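Local coordinates for protein probable 2-hydroxyhepta-2,4-diene-1,7-dioate isomerase (PDB 2DFU) that probably catalyses the isomerisation of 2-hydroxyhepta-2,4-diene-1,7-dioate, probably with a bound metal ion, as a member of the fumarylacetoacetate hydrolase family, at residues 109-114 against 234-239; 145-150 against 160-165; 124-129 against 216-221; 48-53 against 224-229. All coordinates share one frame; numbering follows the deposited sequence.

Contact 1 of 4, residues 109-114 against 234-239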
loop_
_atom_site.group_PDB
_atom_site.type_symbol
_atom_site.label_atom_id
_atom_site.label_comp_id
_atom_site.label_asym_id
_atom_site.label_seq_id
_atom_site.Cartn_x
_atom_site.Cartn_y
_atom_site.Cartn_z
ATOM N N GLU A 109 -21.205 -7.806 -8.080
ATOM C CA GLU A 109 -22.137 -8.916 -8.106
ATOM C C GLU A 109 -21.362 -10.102 -8.652
ATOM O O GLU A 109 -21.937 -11.092 -9.103
ATOM C CB GLU A 109 -23.339 -8.583 -8.994
ATOM C CG GLU A 109 -24.182 -7.451 -8.425
ATOM C CD GLU A 109 -25.465 -7.223 -9.194
ATOM O OE1 GLU A 109 -25.388 -6.840 -10.383
ATOM O OE2 GLU A 109 -26.554 -7.429 -8.608
ATOM N N GLU A 110 -20.037 -9.990 -8.587
ATOM C CA GLU A 110 -19.150 -11.030 -9.089
ATOM C C GLU A 110 -17.957 -11.229 -8.152
ATOM O O GLU A 110 -16.803 -11.058 -8.550
ATOM C CB GLU A 110 -18.660 -10.642 -10.485
ATOM C CG GLU A 110 -18.389 -11.818 -11.393
ATOM C CD GLU A 110 -19.633 -12.643 -11.649
ATOM O OE1 GLU A 110 -20.600 -12.098 -12.229
ATOM O OE2 GLU A 110 -19.647 -13.835 -11.266
ATOM N N LEU A 111 -18.242 -11.585 -6.904
ATOM C CA LEU A 111 -17.197 -11.805 -5.909
ATOM C C LEU A 111 -16.664 -13.231 -6.027
ATOM O O LEU A 111 -17.436 -14.191 -5.978
ATOM C CB LEU A 111 -17.755 -11.587 -4.499
ATOM C CG LEU A 111 -16.711 -11.298 -3.421
ATOM C CD1 LEU A 111 -16.105 -9.912 -3.660
ATOM C CD2 LEU A 111 -17.355 -11.362 -2.048
ATOM N N HIS A 112 -15.348 -13.363 -6.174
ATOM C CA HIS A 112 -14.707 -14.668 -6.313
ATOM C C HIS A 112 -13.609 -14.922 -5.285
ATOM O O HIS A 112 -12.987 -13.983 -4.779
ATOM C CB HIS A 112 -14.106 -14.813 -7.711
ATOM C CG HIS A 112 -15.121 -14.997 -8.796
ATOM N ND1 HIS A 112 -16.044 -14.029 -9.127
ATOM C CD2 HIS A 112 -15.345 -16.034 -9.638
ATOM C CE1 HIS A 112 -16.792 -14.461 -10.128
ATOM N NE2 HIS A 112 -16.387 -15.675 -10.457
ATOM N N TYR A 113 -13.375 -16.202 -4.993
ATOM C CA TYR A 113 -12.345 -16.619 -4.040
ATOM C C TYR A 113 -11.111 -17.178 -4.748
ATOM O O TYR A 113 -11.211 -17.782 -5.814
ATOM C CB TYR A 113 -12.898 -17.679 -3.083
ATOM C CG TYR A 113 -13.532 -18.874 -3.773
ATOM C CD1 TYR A 113 -12.756 -19.922 -4.273
ATOM C CD2 TYR A 113 -14.916 -18.939 -3.948
ATOM C CE1 TYR A 113 -13.347 -21.010 -4.937
ATOM C CE2 TYR A 113 -15.516 -20.010 -4.605
ATOM C CZ TYR A 113 -14.731 -21.040 -5.099
ATOM O OH TYR A 113 -15.347 -22.076 -5.767
ATOM N N GLU A 114 -9.953 -16.969 -4.135
ATOM C CA GLU A 114 -8.682 -17.445 -4.662
ATOM C C GLU A 114 -7.762 -17.763 -3.477
ATOM O O GLU A 114 -7.223 -16.846 -2.851
ATOM C CB GLU A 114 -8.045 -16.361 -5.552
ATOM C CG GLU A 114 -8.797 -16.084 -6.856
ATOM C CD GLU A 114 -8.250 -14.884 -7.639
ATOM O OE1 GLU A 114 -7.093 -14.474 -7.403
ATOM O OE2 GLU A 114 -8.976 -14.356 -8.513
ATOM N N GLY A 234 -13.946 -19.765 -8.126
ATOM C CA GLY A 234 -15.388 -19.737 -8.329
ATOM C C GLY A 234 -16.095 -18.565 -7.672
ATOM O O GLY A 234 -15.479 -17.759 -6.978
ATOM N N ALA A 235 -17.402 -18.479 -7.886
ATOM C CA ALA A 235 -18.207 -17.395 -7.340
ATOM C C ALA A 235 -18.581 -17.603 -5.881
ATOM O O ALA A 235 -18.833 -18.722 -5.440
ATOM C CB ALA A 235 -19.471 -17.219 -8.180
ATOM N N LEU A 236 -18.616 -16.509 -5.133
ATOM C CA LEU A 236 -18.970 -16.554 -3.723
ATOM C C LEU A 236 -20.387 -16.051 -3.515
ATOM O O LEU A 236 -20.960 -15.387 -4.377
ATOM C CB LEU A 236 -18.022 -15.677 -2.906
ATOM C CG LEU A 236 -16.621 -16.217 -2.642
ATOM C CD1 LEU A 236 -15.681 -15.069 -2.272
ATOM C CD2 LEU A 236 -16.694 -17.251 -1.529
ATOM N N ARG A 237 -20.940 -16.366 -2.353
ATOM C CA ARG A 237 -22.275 -15.921 -1.990
ATOM C C ARG A 237 -22.278 -15.597 -0.511
ATOM O O ARG A 237 -21.491 -16.156 0.258
ATOM C CB ARG A 237 -23.312 -17.017 -2.245
ATOM C CG ARG A 237 -23.753 -17.188 -3.687
ATOM C CD ARG A 237 -24.716 -18.373 -3.794
ATOM N NE ARG A 237 -25.248 -18.558 -5.144
ATOM C CZ ARG A 237 -25.905 -19.644 -5.545
ATOM N NH1 ARG A 237 -26.112 -20.648 -4.698
ATOM N NH2 ARG A 237 -26.357 -19.728 -6.791
ATOM N N PRO A 238 -23.157 -14.675 -0.090
ATOM C CA PRO A 238 -23.233 -14.316 1.326
ATOM C C PRO A 238 -23.393 -15.593 2.148
ATOM O O PRO A 238 -24.136 -16.495 1.765
ATOM C CB PRO A 238 -24.475 -13.438 1.381
ATOM C CG PRO A 238 -24.405 -12.705 0.066
ATOM C CD PRO A 238 -24.022 -13.803 -0.907
ATOM N N GLY A 239 -22.678 -15.686 3.260
ATOM C CA GLY A 239 -22.801 -16.872 4.086
ATOM C C GLY A 239 -21.839 -17.999 3.766
ATOM O O GLY A 239 -21.746 -18.956 4.532
HETATM O O HOH W 1 -20.613 -13.922 -6.601
HETATM O O HOH W 2 -17.984 -21.464 -6.254
#
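The Tyr113 ring lies over the Gly234 peptide. Gly234 O sits 3.2 Å above one face of the ring, displaced toward its rim. Leu236 CG and a water lie at the ring edge, in its plane. The neighbouring His112 ring carries Ala235 CA over one face, 3.9 Å above the plane, in a CH-pi contact. At its edge His112 ND1 donates to Glu110 O at 3.1 Å, in the plane of the ring, although ND1 stands above the plane of the Glu110 carbonyl. This bond would hold the rotation of the imidazole. Tyr113 CG stands between the backbone N and the carbonyl carbon (chi1 53°), and this brings the ring across Gly234. A beta carbon at Gly234 would clash with Tyr113 OH. Leu236 packs against the same ring, CD2 to Tyr113 CD2 at 3.4 Å, and its CD1 meets Leu111 CD2. The backbones form a single bridge. Leu236 N donates to Leu111 O at 2.7 Å. A water links Tyr113 OH to Ala235 O, and another joins Leu111 O to Leu236 O. An alanine in place of Tyr113 would probably open a gap beside Leu236 and leave the water on Ala235 O without its hydroxyl partner. Gly234 O accepts from Tyr113 N while it packs against the face of the same residue's ring, so polar bonds and apolar packing together tie the loop to strand 111-121.

Contact 2 of 4, residues 145-150 against 160-165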
loop_
_atom_site.group_PDB
_atom_site.type_symbol
_atom_site.label_atom_id
_atom_site.label_comp_id
_atom_site.label_asym_id
_atom_site.label_seq_id
_atom_site.Cartn_x
_atom_site.Cartn_y
_atom_site.Cartn_z
ATOM N N ASP A 145 -7.392 -14.289 -1.623
ATOM C CA ASP A 145 -7.374 -13.055 -2.392
ATOM C C ASP A 145 -8.793 -12.823 -2.909
ATOM O O ASP A 145 -9.166 -13.325 -3.970
ATOM C CB ASP A 145 -6.365 -13.197 -3.548
ATOM C CG ASP A 145 -6.404 -12.031 -4.529
ATOM O OD1 ASP A 145 -7.103 -11.032 -4.265
ATOM O OD2 ASP A 145 -5.727 -12.118 -5.577
ATOM N N ILE A 146 -9.597 -12.098 -2.135
ATOM C CA ILE A 146 -10.971 -11.802 -2.533
ATOM C C ILE A 146 -10.947 -10.894 -3.768
ATOM O O ILE A 146 -10.248 -9.878 -3.787
ATOM C CB ILE A 146 -11.740 -11.103 -1.398
ATOM C CG1 ILE A 146 -11.819 -12.026 -0.177
ATOM C CG2 ILE A 146 -13.138 -10.713 -1.877
ATOM C CD1 ILE A 146 -12.724 -13.234 -0.370
ATOM N N THR A 147 -11.723 -11.258 -4.787
ATOM C CA THR A 147 -11.749 -10.507 -6.038
ATOM C C THR A 147 -13.141 -10.145 -6.570
ATOM O O THR A 147 -14.017 -11.006 -6.688
ATOM C CB THR A 147 -11.033 -11.316 -7.156
ATOM O OG1 THR A 147 -9.713 -11.670 -6.728
ATOM C CG2 THR A 147 -10.959 -10.514 -8.431
ATOM N N ALA A 148 -13.337 -8.874 -6.904
ATOM C CA ALA A 148 -14.604 -8.440 -7.479
ATOM C C ALA A 148 -14.331 -8.378 -8.986
ATOM O O ALA A 148 -13.826 -7.377 -9.499
ATOM C CB ALA A 148 -14.999 -7.081 -6.940
ATOM N N ARG A 149 -14.661 -9.471 -9.672
ATOM C CA ARG A 149 -14.424 -9.630 -11.104
ATOM C C ARG A 149 -15.042 -8.624 -12.062
ATOM O O ARG A 149 -14.418 -8.284 -13.061
ATOM C CB ARG A 149 -14.849 -11.032 -11.556
ATOM C CG ARG A 149 -14.260 -12.155 -10.729
ATOM C CD ARG A 149 -13.326 -13.042 -11.539
ATOM N NE ARG A 149 -12.190 -12.305 -12.083
ATOM C CZ ARG A 149 -11.019 -12.862 -12.379
ATOM N NH1 ARG A 149 -10.833 -14.162 -12.173
ATOM N NH2 ARG A 149 -10.037 -12.126 -12.887
ATOM N N ASP A 150 -16.258 -8.161 -11.797
ATOM C CA ASP A 150 -16.869 -7.218 -12.726
ATOM C C ASP A 150 -16.138 -5.881 -12.783
ATOM O O ASP A 150 -15.729 -5.446 -13.857
ATOM C CB ASP A 150 -18.362 -7.009 -12.419
ATOM C CG ASP A 150 -18.663 -6.926 -10.936
ATOM O OD1 ASP A 150 -17.727 -6.736 -10.133
ATOM O OD2 ASP A 150 -19.853 -7.044 -10.577
ATOM N N ARG A 160 -10.640 -1.280 -6.460
ATOM C CA ARG A 160 -11.733 -1.837 -5.678
ATOM C C ARG A 160 -11.959 -3.307 -5.995
ATOM O O ARG A 160 -12.649 -4.005 -5.259
ATOM C CB ARG A 160 -13.031 -1.028 -5.822
ATOM C CG ARG A 160 -13.570 -0.856 -7.194
ATOM C CD ARG A 160 -14.827 0.001 -7.141
ATOM N NE ARG A 160 -15.306 0.270 -8.487
ATOM C CZ ARG A 160 -16.530 0.685 -8.786
ATOM N NH1 ARG A 160 -17.426 0.891 -7.829
ATOM N NH2 ARG A 160 -16.858 0.883 -10.054
ATOM N N ALA A 161 -11.346 -3.789 -7.071
ATOM C CA ALA A 161 -11.489 -5.194 -7.431
ATOM C C ALA A 161 -10.703 -6.087 -6.474
ATOM O O ALA A 161 -11.133 -7.192 -6.151
ATOM C CB ALA A 161 -10.998 -5.427 -8.856
ATOM N N LYS A 162 -9.563 -5.588 -6.010
ATOM C CA LYS A 162 -8.680 -6.353 -5.136
ATOM C C LYS A 162 -8.379 -5.731 -3.772
ATOM O O LYS A 162 -7.995 -6.437 -2.837
ATOM C CB LYS A 162 -7.339 -6.575 -5.847
ATOM C CG LYS A 162 -7.390 -7.422 -7.116
ATOM C CD LYS A 162 -7.450 -8.909 -6.774
ATOM C CE LYS A 162 -7.193 -9.776 -8.005
ATOM N NZ LYS A 162 -7.314 -11.232 -7.696
ATOM N N SER A 163 -8.547 -4.419 -3.653
ATOM C CA SER A 163 -8.200 -3.751 -2.413
ATOM C C SER A 163 -9.325 -3.147 -1.573
ATOM O O SER A 163 -9.087 -2.233 -0.777
ATOM C CB SER A 163 -7.147 -2.683 -2.710
ATOM O OG SER A 163 -6.491 -2.276 -1.523
ATOM N N ALA A 164 -10.544 -3.649 -1.742
ATOM C CA ALA A 164 -11.670 -3.167 -0.950
ATOM C C ALA A 164 -11.449 -3.668 0.476
ATOM O O ALA A 164 -10.707 -4.627 0.685
ATOM C CB ALA A 164 -12.989 -3.727 -1.507
ATOM N N ASP A 165 -12.078 -3.029 1.458
ATOM C CA ASP A 165 -11.926 -3.457 2.847
ATOM C C ASP A 165 -12.200 -4.957 3.014
ATOM O O ASP A 165 -13.137 -5.488 2.427
ATOM C CB ASP A 165 -12.874 -2.670 3.764
ATOM C CG ASP A 165 -12.460 -1.212 3.932
ATOM O OD1 ASP A 165 -11.303 -0.867 3.613
ATOM O OD2 ASP A 165 -13.292 -0.413 4.402
#
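Lys162 reaches from the end of helix 159-162 to two side chains of strand 137-148. Its CG is anti to the carbonyl carbon (chi1 -64°). The chain bends at chi2 (-80°) and then runs extended to NZ. That shape carries the ammonium to Asp145 OD2 at 2.8 Å, in a salt bridge, and to Thr147 OG1 at 2.6 Å. The carboxylate is met from above its plane, and the two side chains cross at about a right angle. The lysine methylenes also touch: CD lies 3.3 Å from Asp145 OD1. That oxygen has a second partner in Lys81, which also bonds to Lys162 O. Thr147 turns OG1 beside its own backbone N (chi1 -54°), which places it to accept from Lys162 and to donate to Asp145 O at 3.3 Å. From the helix itself, Ala161 O accepts from Ala148 N at 2.9 Å, an in-plane bond on a lone pair. Ala161 CB rests 3.5 Å from Ala148 O. A methionine in place of Lys162 would probably leave Asp145 OD2 without this ammonium, though Lys81 would remain on the other oxygen, and Thr147 OG1 without this donor. Glu114 adds a weak, long ion pair to Lys162. Asp145, Glu114, Lys162 and Lys81 thus form a buried charged cluster where strands 111-121 and 137-148 meet helix 159-162. Opposite charges lie next to each other, which would probably offset part of the cost of burying them.

Contact 3 of 4, residues 124-129 against 216-221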
loop_
_atom_site.group_PDB
_atom_site.type_symbol
_atom_site.label_atom_id
_atom_site.label_comp_id
_atom_site.label_asym_id
_atom_site.label_seq_id
_atom_site.Cartn_x
_atom_site.Cartn_y
_atom_site.Cartn_z
ATOM N N ARG A 124 14.659 -6.513 5.092
ATOM C CA ARG A 124 14.468 -5.605 3.963
ATOM C C ARG A 124 15.078 -6.211 2.692
ATOM O O ARG A 124 16.148 -6.818 2.730
ATOM C CB ARG A 124 15.116 -4.248 4.273
ATOM C CG ARG A 124 15.030 -3.231 3.142
ATOM C CD ARG A 124 15.429 -1.817 3.586
ATOM N NE ARG A 124 14.480 -1.251 4.548
ATOM C CZ ARG A 124 14.625 -1.302 5.870
ATOM N NH1 ARG A 124 15.689 -1.884 6.409
ATOM N NH2 ARG A 124 13.698 -0.782 6.662
ATOM N N MET A 125 14.384 -6.052 1.572
ATOM C CA MET A 125 14.851 -6.587 0.299
ATOM C C MET A 125 14.915 -5.532 -0.804
ATOM O O MET A 125 13.905 -4.912 -1.142
ATOM C CB MET A 125 13.933 -7.723 -0.168
ATOM C CG MET A 125 13.798 -8.879 0.799
ATOM S SD MET A 125 12.744 -10.174 0.110
ATOM C CE MET A 125 13.928 -11.034 -0.984
ATOM N N ARG A 126 16.110 -5.347 -1.365
ATOM C CA ARG A 126 16.348 -4.406 -2.465
ATOM C C ARG A 126 17.436 -5.009 -3.354
ATOM O O ARG A 126 18.557 -5.226 -2.898
ATOM C CB ARG A 126 16.813 -3.046 -1.936
ATOM C CG ARG A 126 17.239 -2.087 -3.045
ATOM C CD ARG A 126 17.556 -0.699 -2.511
ATOM N NE ARG A 126 17.956 0.214 -3.580
ATOM C CZ ARG A 126 19.117 0.152 -4.230
ATOM N NH1 ARG A 126 20.010 -0.779 -3.922
ATOM N NH2 ARG A 126 19.380 1.014 -5.201
ATOM N N HIS A 127 17.101 -5.279 -4.611
ATOM C CA HIS A 127 18.046 -5.886 -5.553
ATOM C C HIS A 127 18.631 -7.153 -4.930
ATOM O O HIS A 127 19.835 -7.235 -4.662
ATOM C CB HIS A 127 19.194 -4.922 -5.906
ATOM C CG HIS A 127 18.739 -3.605 -6.454
ATOM N ND1 HIS A 127 17.523 -3.438 -7.085
ATOM C CD2 HIS A 127 19.349 -2.397 -6.489
ATOM C CE1 HIS A 127 17.405 -2.184 -7.484
ATOM N NE2 HIS A 127 18.500 -1.531 -7.135
ATOM N N VAL A 128 17.768 -8.135 -4.693
ATOM C CA VAL A 128 18.180 -9.403 -4.108
ATOM C C VAL A 128 18.105 -10.478 -5.186
ATOM O O VAL A 128 17.097 -10.601 -5.873
ATOM C CB VAL A 128 17.253 -9.794 -2.927
ATOM C CG1 VAL A 128 17.661 -11.141 -2.352
ATOM C CG2 VAL A 128 17.308 -8.716 -1.853
ATOM N N PRO A 129 19.184 -11.254 -5.367
ATOM C CA PRO A 129 19.151 -12.298 -6.391
ATOM C C PRO A 129 18.303 -13.480 -5.928
ATOM O O PRO A 129 18.178 -13.734 -4.734
ATOM C CB PRO A 129 20.625 -12.657 -6.557
ATOM C CG PRO A 129 21.156 -12.475 -5.179
ATOM C CD PRO A 129 20.519 -11.168 -4.748
ATOM N N PHE A 216 12.939 -3.277 -8.338
ATOM C CA PHE A 216 12.411 -1.929 -8.518
ATOM C C PHE A 216 11.637 -1.431 -7.298
ATOM O O PHE A 216 11.426 -0.230 -7.136
ATOM C CB PHE A 216 11.502 -1.896 -9.752
ATOM C CG PHE A 216 10.215 -2.662 -9.582
ATOM C CD1 PHE A 216 9.074 -2.033 -9.081
ATOM C CD2 PHE A 216 10.143 -4.011 -9.913
ATOM C CE1 PHE A 216 7.876 -2.739 -8.910
ATOM C CE2 PHE A 216 8.952 -4.730 -9.748
ATOM C CZ PHE A 216 7.815 -4.089 -9.244
ATOM N N MET A 217 11.223 -2.363 -6.444
ATOM C CA MET A 217 10.450 -2.027 -5.253
ATOM C C MET A 217 11.053 -2.659 -4.007
ATOM O O MET A 217 11.149 -3.882 -3.907
ATOM C CB MET A 217 9.000 -2.505 -5.443
ATOM C CG MET A 217 8.145 -2.540 -4.182
ATOM S SD MET A 217 6.454 -3.115 -4.527
ATOM C CE MET A 217 5.681 -1.578 -5.069
ATOM N N THR A 218 11.469 -1.829 -3.056
ATOM C CA THR A 218 12.051 -2.348 -1.825
ATOM C C THR A 218 10.962 -2.947 -0.942
ATOM O O THR A 218 9.950 -2.302 -0.658
ATOM C CB THR A 218 12.783 -1.245 -1.032
ATOM O OG1 THR A 218 13.938 -0.822 -1.765
ATOM C CG2 THR A 218 13.235 -1.763 0.322
ATOM N N LEU A 219 11.163 -4.194 -0.533
ATOM C CA LEU A 219 10.210 -4.872 0.331
ATOM C C LEU A 219 10.671 -4.649 1.758
ATOM O O LEU A 219 11.840 -4.882 2.076
ATOM C CB LEU A 219 10.172 -6.366 0.008
ATOM C CG LEU A 219 9.397 -6.706 -1.264
ATOM C CD1 LEU A 219 9.652 -8.155 -1.658
ATOM C CD2 LEU A 219 7.909 -6.454 -1.025
ATOM N N GLU A 220 9.759 -4.178 2.606
ATOM C CA GLU A 220 10.069 -3.894 4.003
ATOM C C GLU A 220 9.780 -5.073 4.915
ATOM O O GLU A 220 9.021 -5.975 4.558
ATOM C CB GLU A 220 9.248 -2.700 4.498
ATOM C CG GLU A 220 9.604 -1.364 3.875
ATOM C CD GLU A 220 11.008 -0.911 4.238
ATOM O OE1 GLU A 220 11.334 -0.890 5.445
ATOM O OE2 GLU A 220 11.784 -0.576 3.322
ATOM N N PRO A 221 10.391 -5.086 6.111
ATOM C CA PRO A 221 10.140 -6.191 7.033
ATOM C C PRO A 221 8.639 -6.234 7.313
ATOM O O PRO A 221 8.003 -5.189 7.487
ATOM C CB PRO A 221 10.944 -5.795 8.268
ATOM C CG PRO A 221 12.105 -5.061 7.682
ATOM C CD PRO A 221 11.435 -4.189 6.639
#
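Met125 and Leu219 form one antiparallel hydrogen-bonded pair, with Met125 N to Leu219 O at 2.8 Å and Leu219 N returning a bond to Met125 O. Their side chains lie alongside each other and point the same way, CB to CB at 4.0 Å. Met125 SD also approaches Leu219 CD1. Next to this pair, Arg124 grips Glu220 side-on with two nitrogens, each on its own oxygen. Arg124 NE gives Glu220 OE2 a bond of 3.0 Å, and NH2 gives OE1 one of 2.7 Å. The bend at chi3 of Arg124 (-67°) turns the guanidinium back to the glutamate. Its plane stands 48° from that of the carboxylate. Pro221 CD sits over one guanidinium face, and Thr218 CG2 meets Arg124 CG at 3.7 Å. Thr218 OG1 lies 3.6 Å from Arg126 CB and bonds to Asp165 of the second subunit. The contact joins two loops, the one after strand 111-121 and the one between helix 206-214 and strand 224-226. Met125 and Leu219 both rest on Leu210 of that helix, and Leu219 also touches Val51 of strand 50-53.

Contact 4 of 4, residues 48-53 against 224-229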
loop_
_atom_site.group_PDB
_atom_site.type_symbol
_atom_site.label_atom_id
_atom_site.label_comp_id
_atom_site.label_asym_id
_atom_site.label_seq_id
_atom_site.Cartn_x
_atom_site.Cartn_y
_atom_site.Cartn_z
ATOM N N THR A 48 3.664 -2.745 5.247
ATOM C CA THR A 48 3.634 -1.365 4.794
ATOM C C THR A 48 2.901 -1.426 3.459
ATOM O O THR A 48 2.357 -0.431 2.986
ATOM C CB THR A 48 5.052 -0.796 4.555
ATOM O OG1 THR A 48 5.693 -1.520 3.494
ATOM C CG2 THR A 48 5.887 -0.895 5.831
ATOM N N LYS A 49 2.890 -2.614 2.861
ATOM C CA LYS A 49 2.214 -2.835 1.585
ATOM C C LYS A 49 2.083 -4.327 1.290
ATOM O O LYS A 49 2.795 -5.145 1.868
ATOM C CB LYS A 49 2.979 -2.144 0.452
ATOM C CG LYS A 49 4.409 -2.625 0.275
ATOM C CD LYS A 49 5.110 -1.833 -0.824
ATOM C CE LYS A 49 6.548 -2.297 -1.015
ATOM N NZ LYS A 49 7.348 -2.025 0.199
ATOM N N ILE A 50 1.170 -4.675 0.391
ATOM C CA ILE A 50 0.936 -6.070 0.029
ATOM C C ILE A 50 1.055 -6.222 -1.480
ATOM O O ILE A 50 0.251 -5.670 -2.234
ATOM C CB ILE A 50 -0.463 -6.506 0.502
ATOM C CG1 ILE A 50 -0.529 -6.394 2.030
ATOM C CG2 ILE A 50 -0.766 -7.933 0.051
ATOM C CD1 ILE A 50 -1.914 -6.140 2.569
ATOM N N VAL A 51 2.075 -6.959 -1.919
ATOM C CA VAL A 51 2.321 -7.171 -3.344
ATOM C C VAL A 51 1.783 -8.533 -3.768
ATOM O O VAL A 51 2.083 -9.551 -3.141
ATOM C CB VAL A 51 3.833 -7.085 -3.652
ATOM C CG1 VAL A 51 4.064 -7.109 -5.144
ATOM C CG2 VAL A 51 4.413 -5.811 -3.049
ATOM N N CYS A 52 0.990 -8.563 -4.835
ATOM C CA CYS A 52 0.402 -9.824 -5.270
ATOM C C CYS A 52 0.739 -10.222 -6.696
ATOM O O CYS A 52 0.868 -9.379 -7.577
ATOM C CB CYS A 52 -1.111 -9.754 -5.115
ATOM S SG CYS A 52 -1.629 -8.876 -3.627
ATOM N N VAL A 53 0.860 -11.528 -6.910
ATOM C CA VAL A 53 1.172 -12.072 -8.224
ATOM C C VAL A 53 -0.103 -12.469 -8.947
ATOM O O VAL A 53 -1.088 -12.865 -8.322
ATOM C CB VAL A 53 2.084 -13.316 -8.112
ATOM C CG1 VAL A 53 2.278 -13.956 -9.481
ATOM C CG2 VAL A 53 3.435 -12.914 -7.536
ATOM N N VAL A 224 3.790 -8.235 3.012
ATOM C CA VAL A 224 3.210 -9.505 2.605
ATOM C C VAL A 224 3.231 -9.634 1.080
ATOM O O VAL A 224 2.992 -8.662 0.358
ATOM C CB VAL A 224 1.743 -9.628 3.125
ATOM C CG1 VAL A 224 1.066 -10.844 2.535
ATOM C CG2 VAL A 224 1.741 -9.718 4.647
ATOM N N VAL A 225 3.542 -10.826 0.592
ATOM C CA VAL A 225 3.571 -11.067 -0.850
ATOM C C VAL A 225 2.725 -12.300 -1.126
ATOM O O VAL A 225 2.924 -13.337 -0.487
ATOM C CB VAL A 225 5.020 -11.322 -1.351
ATOM C CG1 VAL A 225 5.013 -11.650 -2.836
ATOM C CG2 VAL A 225 5.896 -10.092 -1.085
ATOM N N LEU A 226 1.767 -12.180 -2.045
ATOM C CA LEU A 226 0.898 -13.303 -2.407
ATOM C C LEU A 226 1.480 -13.980 -3.645
ATOM O O LEU A 226 1.941 -13.307 -4.568
ATOM C CB LEU A 226 -0.529 -12.820 -2.690
ATOM C CG LEU A 226 -1.219 -11.978 -1.608
ATOM C CD1 LEU A 226 -2.714 -11.884 -1.927
ATOM C CD2 LEU A 226 -1.019 -12.590 -0.236
ATOM N N THR A 227 1.441 -15.308 -3.675
ATOM C CA THR A 227 2.031 -16.059 -4.777
ATOM C C THR A 227 1.117 -16.660 -5.856
ATOM O O THR A 227 1.494 -17.635 -6.511
ATOM C CB THR A 227 2.908 -17.181 -4.207
ATOM O OG1 THR A 227 2.091 -18.100 -3.471
ATOM C CG2 THR A 227 3.949 -16.604 -3.264
ATOM N N GLY A 228 -0.067 -16.096 -6.063
ATOM C CA GLY A 228 -0.947 -16.642 -7.089
ATOM C C GLY A 228 -1.879 -17.741 -6.601
ATOM O O GLY A 228 -1.707 -18.271 -5.505
ATOM N N THR A 229 -2.859 -18.105 -7.421
ATOM C CA THR A 229 -3.829 -19.121 -7.027
ATOM C C THR A 229 -4.023 -20.220 -8.076
ATOM O O THR A 229 -3.922 -19.971 -9.273
ATOM C CB THR A 229 -5.203 -18.456 -6.722
ATOM O OG1 THR A 229 -6.071 -19.399 -6.086
ATOM C CG2 THR A 229 -5.855 -17.957 -8.007
#
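Val51 bonds to both Val224 and Leu226 in a parallel pair of strands, 50-53 and 224-226, in the core of the fumarylacetoacetate hydrolase fold. The strand axes are 13° apart. Val51 makes two bonds to this one neighbouring strand: its N donates to Val224 O at 3.0 Å, and its O accepts from Leu226 N. Val53 N continues to Leu226 O at 3.1 Å, while Val224 N to Lys49 O is weak. On one face Ile50 CG1 lies against Val224 CB at 4.1 Å, and the two side chains point the same way. Further along that face Cys52 SG meets Leu226 CD1 at 3.6 Å. On the other face Val51 CB and Val225 CG2 are 4.5 Å apart. The backbone angles at Gly228 would press a beta carbon against the carbonyl O of Thr227. In the next shell, strand 78-81 borders strand 50-53, and strand 111-121 borders strand 224-226. Helix 206-214 packs on the Val51 and Val225 face through Ile213, Ile209 and Leu210. At the start of the pair, Lys49 NZ is held by a salt bridge to Asp223 OD2 and a hydrogen bond to Thr218 O.

How the contacts relate
Contacts 2 and 4 are buried, while contacts 1 and 3 are partly exposed and lie on opposite sides of the chain's centre. Strand 111-121 ties three of them together. Contact 1 lies on it, and its neighbours are strand 137-148 of contact 2 and strand 224-226 of contact 4. Contacts 1 and 2 meet where His112 N probably bonds to Thr147 O. Contacts 3 and 4 meet at Lys49 and Met217. The chemistry follows place. Contact 4 is apolar and backbone-bonded, and contact 2 buries a salt bridge. Contact 3 has its salt bridge nearer the surface, and contact 1 adds ring faces and waters to a short backbone bridge. Contacts 2, 3 and 4 all touch the second subunit.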